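Local coordinates for protein peptide ABC transporter permease (Staphylococcus hominis, PDB 6EXS) that is a proton-coupled oligopeptide transporter family member that binds a thioalcohol-conjugated peptide and probably imports such malodour precursors into the bacterial cell, at residues I235-V240 with F249-N254; A262-Y267 with W437-A442. All blocks are in the same frame, centred on the assembly; numbering follows the deposited sequence.

Contact 1: I235-V240 with F249-N254; sequences IVVLLV and FDLISN. Unlike the reference sequence in segment 249-254: D250 (reference Asn). With OLC ((2R)-2,3-dihydroxypropyl (9Z)-octadec-9-enoate), chain N.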
loop_
_atom_site.group_PDB
_atom_site.type_symbol
_atom_site.label_atom_id
_atom_site.label_comp_id
_atom_site.label_asym_id
_atom_site.label_seq_id
_atom_site.Cartn_x
_atom_site.Cartn_y
_atom_site.Cartn_z
ATOM N N ILE A 235 9.870 -22.737 -6.801
ATOM C CA ILE A 235 11.338 -22.810 -6.662
ATOM C C ILE A 235 11.973 -23.530 -7.880
ATOM O O ILE A 235 13.028 -23.094 -8.356
ATOM C CB ILE A 235 11.814 -23.394 -5.294
ATOM C CG1 ILE A 235 11.159 -22.665 -4.094
ATOM C CG2 ILE A 235 13.351 -23.349 -5.169
ATOM C CD1 ILE A 235 11.341 -23.355 -2.731
ATOM N N VAL A 236 11.321 -24.600 -8.394
ATOM C CA VAL A 236 11.785 -25.345 -9.570
ATOM C C VAL A 236 11.788 -24.442 -10.817
ATOM O O VAL A 236 12.813 -24.368 -11.499
ATOM C CB VAL A 236 11.021 -26.685 -9.769
ATOM C CG1 VAL A 236 11.126 -27.201 -11.205
ATOM C CG2 VAL A 236 11.515 -27.742 -8.785
ATOM N N VAL A 237 10.663 -23.727 -11.079
ATOM C CA VAL A 237 10.514 -22.800 -12.213
ATOM C C VAL A 237 11.600 -21.716 -12.168
ATOM O O VAL A 237 12.299 -21.522 -13.162
ATOM C CB VAL A 237 9.071 -22.224 -12.325
ATOM C CG1 VAL A 237 9.014 -20.976 -13.207
ATOM C CG2 VAL A 237 8.097 -23.282 -12.835
ATOM N N LEU A 238 11.775 -21.070 -10.996
ATOM C CA LEU A 238 12.766 -20.015 -10.773
ATOM C C LEU A 238 14.213 -20.470 -10.984
ATOM O O LEU A 238 14.991 -19.735 -11.593
ATOM C CB LEU A 238 12.593 -19.364 -9.393
ATOM C CG LEU A 238 11.450 -18.351 -9.259
ATOM C CD1 LEU A 238 11.054 -18.166 -7.808
ATOM C CD2 LEU A 238 11.809 -17.005 -9.893
ATOM N N LEU A 239 14.566 -21.678 -10.506
ATOM C CA LEU A 239 15.915 -22.216 -10.650
ATOM C C LEU A 239 16.219 -22.671 -12.074
ATOM O O LEU A 239 17.289 -22.335 -12.588
ATOM C CB LEU A 239 16.182 -23.347 -9.648
ATOM C CG LEU A 239 16.462 -22.936 -8.205
ATOM C CD1 LEU A 239 16.331 -24.126 -7.283
ATOM C CD2 LEU A 239 17.847 -22.312 -8.055
ATOM N N VAL A 240 15.288 -23.433 -12.707
ATOM C CA VAL A 240 15.423 -23.957 -14.078
ATOM C C VAL A 240 15.645 -22.814 -15.084
ATOM O O VAL A 240 16.575 -22.897 -15.882
ATOM C CB VAL A 240 14.255 -24.912 -14.469
ATOM C CG1 VAL A 240 14.111 -25.068 -15.981
ATOM C CG2 VAL A 240 14.419 -26.275 -13.801
ATOM N N PHE A 249 12.432 -10.335 -15.413
ATOM C CA PHE A 249 11.405 -9.794 -14.520
ATOM C C PHE A 249 9.983 -9.996 -15.073
ATOM O O PHE A 249 9.041 -10.055 -14.288
ATOM C CB PHE A 249 11.668 -8.326 -14.122
ATOM C CG PHE A 249 10.863 -7.946 -12.903
ATOM C CD1 PHE A 249 11.185 -8.459 -11.649
ATOM C CD2 PHE A 249 9.730 -7.150 -13.020
ATOM C CE1 PHE A 249 10.404 -8.164 -10.537
ATOM C CE2 PHE A 249 8.950 -6.851 -11.901
ATOM C CZ PHE A 249 9.298 -7.354 -10.668
ATOM N N ASP A 250 9.842 -10.160 -16.410
ATOM C CA ASP A 250 8.575 -10.434 -17.094
ATOM C C ASP A 250 7.919 -11.701 -16.543
ATOM O O ASP A 250 6.694 -11.749 -16.488
ATOM C CB ASP A 250 8.768 -10.554 -18.614
ATOM C CG ASP A 250 9.111 -9.266 -19.338
ATOM O OD1 ASP A 250 8.913 -8.180 -18.748
ATOM O OD2 ASP A 250 9.542 -9.343 -20.510
ATOM N N LEU A 251 8.728 -12.704 -16.094
ATOM C CA LEU A 251 8.218 -13.930 -15.472
ATOM C C LEU A 251 7.424 -13.544 -14.221
ATOM O O LEU A 251 6.314 -14.047 -14.033
ATOM C CB LEU A 251 9.359 -14.903 -15.104
ATOM C CG LEU A 251 8.919 -16.252 -14.491
ATOM C CD1 LEU A 251 8.943 -17.370 -15.520
ATOM C CD2 LEU A 251 9.779 -16.621 -13.292
ATOM N N ILE A 252 7.978 -12.622 -13.401
ATOM C CA ILE A 252 7.360 -12.129 -12.170
ATOM C C ILE A 252 6.176 -11.217 -12.502
ATOM O O ILE A 252 5.076 -11.482 -12.036
ATOM C CB ILE A 252 8.384 -11.435 -11.209
ATOM C CG1 ILE A 252 9.765 -12.165 -11.158
ATOM C CG2 ILE A 252 7.798 -11.218 -9.800
ATOM C CD1 ILE A 252 9.815 -13.627 -10.595
ATOM N N SER A 253 6.397 -10.166 -13.317
ATOM C CA SER A 253 5.382 -9.174 -13.684
ATOM C C SER A 253 4.143 -9.781 -14.355
ATOM O O SER A 253 3.036 -9.322 -14.069
ATOM C CB SER A 253 5.977 -8.041 -14.520
ATOM O OG SER A 253 6.151 -8.399 -15.881
ATOM N N ASN A 254 4.313 -10.821 -15.196
ATOM C CA ASN A 254 3.183 -11.508 -15.842
ATOM C C ASN A 254 2.405 -12.367 -14.845
ATOM O O ASN A 254 1.175 -12.360 -14.879
ATOM C CB ASN A 254 3.629 -12.340 -17.035
ATOM C CG ASN A 254 4.139 -11.525 -18.195
ATOM O OD1 ASN A 254 3.704 -10.393 -18.443
ATOM N ND2 ASN A 254 5.072 -12.096 -18.938
HETATM C C24 OLC N . 16.760 -7.513 -13.448
HETATM C C5 OLC N . 13.711 -14.058 -8.363
HETATM C C4 OLC N . 13.379 -12.933 -9.333
HETATM C C3 OLC N . 14.432 -12.728 -10.409
HETATM C C2 OLC N . 14.105 -11.600 -11.381
HETATM C C21 OLC N . 15.961 -9.825 -14.056
HETATM C C1 OLC N . 15.169 -11.383 -12.421
HETATM C C22 OLC N . 17.133 -8.965 -13.635
HETATM O O19 OLC N . 15.948 -12.226 -12.790
HETATM O O25 OLC N . 16.639 -6.861 -14.704
HETATM O O23 OLC N . 17.741 -9.474 -12.446
HETATM O O20 OLC N . 15.146 -10.125 -12.895
#
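I252, whose end reaches across to L238, lays its CB over one face of the F249 ring, 3.9 Å above the plane and offset toward the rim. At the ring's edge, near its plane, runs C2 of the monoolein chain, which also enters the seam between the helices. L238 and I252 grip that acyl tail together: L238 CD2 lies 3.8 Å from its C5, and I252 CD1 is equally close to its C4. The two methyls also meet each other, at 4.0 Å between L238 CD2 and I252 CD1. The helices form an antiparallel hairpin, their local axes 12.0 Å apart and inclined at 153°, probably the extra helix pair that bacterial members of this family carry between the two six-helix bundles. At that spacing the backbones stay well apart and the side-chain ends meet: leucine and isoleucine supply most of the reach, and they also suit contact with lipid. With CG anti to the backbone N (chi1 -178°), the fork of L251 extends toward helix 217-243, where its CD2 meets the same L238 methyl and its CD1 lies 4.3 Å from V237 CG1.

Contact 2: A262-Y267 with W437-A442; sequences ALPIIY and WLLTNA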
loop_
_atom_site.group_PDB
_atom_site.type_symbol
_atom_site.label_atom_id
_atom_site.label_comp_id
_atom_site.label_asym_id
_atom_site.label_seq_id
_atom_site.Cartn_x
_atom_site.Cartn_y
_atom_site.Cartn_z
ATOM N N ALA A 262 -7.096 -12.473 -11.330
ATOM C CA ALA A 262 -7.746 -13.682 -10.821
ATOM C C ALA A 262 -8.321 -13.555 -9.410
ATOM O O ALA A 262 -9.497 -13.881 -9.216
ATOM C CB ALA A 262 -6.798 -14.870 -10.904
ATOM N N LEU A 263 -7.496 -13.111 -8.426
ATOM C CA LEU A 263 -7.897 -12.978 -7.020
ATOM C C LEU A 263 -9.201 -12.181 -6.846
ATOM O O LEU A 263 -10.095 -12.733 -6.211
ATOM C CB LEU A 263 -6.773 -12.437 -6.113
ATOM C CG LEU A 263 -5.512 -13.298 -5.986
ATOM C CD1 LEU A 263 -4.373 -12.490 -5.431
ATOM C CD2 LEU A 263 -5.751 -14.548 -5.157
ATOM N N PRO A 264 -9.410 -10.970 -7.445
ATOM C CA PRO A 264 -10.727 -10.309 -7.298
ATOM C C PRO A 264 -11.888 -11.156 -7.847
ATOM O O PRO A 264 -12.935 -11.226 -7.200
ATOM C CB PRO A 264 -10.572 -9.001 -8.079
ATOM C CG PRO A 264 -9.119 -8.808 -8.258
ATOM C CD PRO A 264 -8.489 -10.148 -8.261
ATOM N N ILE A 265 -11.691 -11.823 -9.011
ATOM C CA ILE A 265 -12.701 -12.697 -9.622
ATOM C C ILE A 265 -13.043 -13.843 -8.648
ATOM O O ILE A 265 -14.220 -14.015 -8.325
ATOM C CB ILE A 265 -12.305 -13.200 -11.051
ATOM C CG1 ILE A 265 -12.159 -12.012 -12.045
ATOM C CG2 ILE A 265 -13.315 -14.260 -11.577
ATOM C CD1 ILE A 265 -11.380 -12.304 -13.339
ATOM N N ILE A 266 -12.009 -14.564 -8.136
ATOM C CA ILE A 266 -12.145 -15.670 -7.177
ATOM C C ILE A 266 -12.939 -15.226 -5.937
ATOM O O ILE A 266 -13.821 -15.960 -5.486
ATOM C CB ILE A 266 -10.755 -16.289 -6.822
ATOM C CG1 ILE A 266 -10.159 -17.049 -8.036
ATOM C CG2 ILE A 266 -10.823 -17.212 -5.584
ATOM C CD1 ILE A 266 -8.631 -17.319 -7.964
ATOM N N TYR A 267 -12.655 -14.015 -5.420
ATOM C CA TYR A 267 -13.319 -13.468 -4.240
ATOM C C TYR A 267 -14.775 -13.122 -4.485
ATOM O O TYR A 267 -15.622 -13.578 -3.715
ATOM C CB TYR A 267 -12.538 -12.283 -3.641
ATOM C CG TYR A 267 -11.407 -12.739 -2.742
ATOM C CD1 TYR A 267 -11.636 -13.038 -1.399
ATOM C CD2 TYR A 267 -10.125 -12.942 -3.245
ATOM C CE1 TYR A 267 -10.612 -13.503 -0.579
ATOM C CE2 TYR A 267 -9.098 -13.422 -2.438
ATOM C CZ TYR A 267 -9.344 -13.692 -1.102
ATOM O OH TYR A 267 -8.338 -14.150 -0.295
ATOM N N TRP A 437 -11.301 -4.830 -0.548
ATOM C CA TRP A 437 -10.882 -3.413 -0.510
ATOM C C TRP A 437 -9.333 -3.298 -0.582
ATOM O O TRP A 437 -8.811 -2.370 -1.195
ATOM C CB TRP A 437 -11.501 -2.602 0.662
ATOM C CG TRP A 437 -10.734 -1.350 1.006
ATOM C CD1 TRP A 437 -9.924 -1.165 2.088
ATOM C CD2 TRP A 437 -10.567 -0.180 0.176
ATOM N NE1 TRP A 437 -9.277 0.050 1.999
ATOM C CE2 TRP A 437 -9.649 0.672 0.834
ATOM C CE3 TRP A 437 -11.081 0.219 -1.072
ATOM C CZ2 TRP A 437 -9.282 1.922 0.315
ATOM C CZ3 TRP A 437 -10.690 1.444 -1.601
ATOM C CH2 TRP A 437 -9.811 2.284 -0.906
ATOM N N LEU A 438 -8.619 -4.278 -0.010
ATOM C CA LEU A 438 -7.160 -4.370 -0.050
ATOM C C LEU A 438 -6.693 -4.728 -1.481
ATOM O O LEU A 438 -5.650 -4.245 -1.932
ATOM C CB LEU A 438 -6.712 -5.437 0.953
ATOM C CG LEU A 438 -5.285 -5.377 1.489
ATOM C CD1 LEU A 438 -4.971 -4.027 2.149
ATOM C CD2 LEU A 438 -5.093 -6.436 2.510
ATOM N N LEU A 439 -7.504 -5.536 -2.200
ATOM C CA LEU A 439 -7.255 -5.935 -3.575
ATOM C C LEU A 439 -7.450 -4.798 -4.581
ATOM O O LEU A 439 -6.858 -4.865 -5.654
ATOM C CB LEU A 439 -8.064 -7.179 -3.967
ATOM C CG LEU A 439 -7.382 -8.519 -3.660
ATOM C CD1 LEU A 439 -8.332 -9.663 -3.859
ATOM C CD2 LEU A 439 -6.130 -8.733 -4.519
ATOM N N THR A 440 -8.220 -3.731 -4.239
ATOM C CA THR A 440 -8.353 -2.566 -5.130
ATOM C C THR A 440 -6.959 -1.967 -5.330
ATOM O O THR A 440 -6.666 -1.486 -6.417
ATOM C CB THR A 440 -9.366 -1.509 -4.625
ATOM O OG1 THR A 440 -8.900 -0.873 -3.434
ATOM C CG2 THR A 440 -10.754 -2.066 -4.405
ATOM N N ASN A 441 -6.082 -2.065 -4.295
ATOM C CA ASN A 441 -4.698 -1.586 -4.335
ATOM C C ASN A 441 -3.727 -2.637 -4.895
ATOM O O ASN A 441 -2.925 -2.310 -5.775
ATOM C CB ASN A 441 -4.238 -1.044 -2.980
ATOM C CG ASN A 441 -2.953 -0.250 -3.091
ATOM O OD1 ASN A 441 -1.842 -0.798 -3.080
ATOM N ND2 ASN A 441 -3.078 1.052 -3.263
ATOM N N ALA A 442 -3.819 -3.897 -4.414
ATOM C CA ALA A 442 -2.994 -5.021 -4.882
ATOM C C ALA A 442 -3.161 -5.268 -6.398
ATOM O O ALA A 442 -2.164 -5.449 -7.092
ATOM C CB ALA A 442 -3.330 -6.280 -4.102
#
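Within 437-442, L439 makes every contact with 262-267, sending one side chain toward L263, P264 and Y267. Its CB leaves the backbone toward helix 249-273; CB and CG carry the fork across, and the two methyls make the contacts, the local axes being 10.3 Å apart. Because CD1 is anti to CA (chi2 170°), that methyl reaches furthest forward. It sits 3.9 Å from L263 CB, 4.0 Å from P264 N and 3.8 Å from Y267 CD2, three neighbours on adjoining turns. The other branch, CD2, returns to L263 CB at 4.1 Å, so L263 CB is touched by both methyls. A slim, forked leucine fits such a site well, since one methyl can touch three residues at once. Proline suits the opposing position for a different reason: P264 N has no hydrogen to donate, the helix kinks there, and an apolar methyl can rest against that nitrogen at no polar cost. The Y267 side chain crosses L439 at about a right angle and meets CD1 obliquely; its hydroxyl goes elsewhere, hydrogen-bonding O23 of a bound monoolein. Behind L439, T440 turns away and gives its OG1 hydrogen to W437 O at 2.7 Å, with a C=O...donor angle of 145°. T440 OG1 also lies over one face of the W437 indole, offset toward its rim. The helices run antiparallel, at 160°, with P264 and L439 nearest in backbone. Further along helix 430-451, S443 touches P264, and S435 and V436 touch Y267. Helix 279-302 flanks the pair, F292 meeting both P264 and T440, while M72 of helix 56-72 packs on L263 and I75 of helix 74-106 reaches Y267.

How the contacts relate
After a short N-terminal hairpin of strands, the chain builds helices 16-44 through 178-204, then enters helix 217-243, where contact 1 begins. That contact closes a short loop, eight residues between its segments, and so forms a local hairpin. Helix 249-273 then carries the chain on to contact 2, whose second segment follows after 169 intervening residues, beyond the helices from 279-302 to 420-423. The contacts are thus in series, neither nested nor crossed. They share helix 249-273 but use different stretches of it, with centres 22 Å apart: contact 1 ties it to its hairpin partner at the surface, contact 2 to helix 430-451 in the interior.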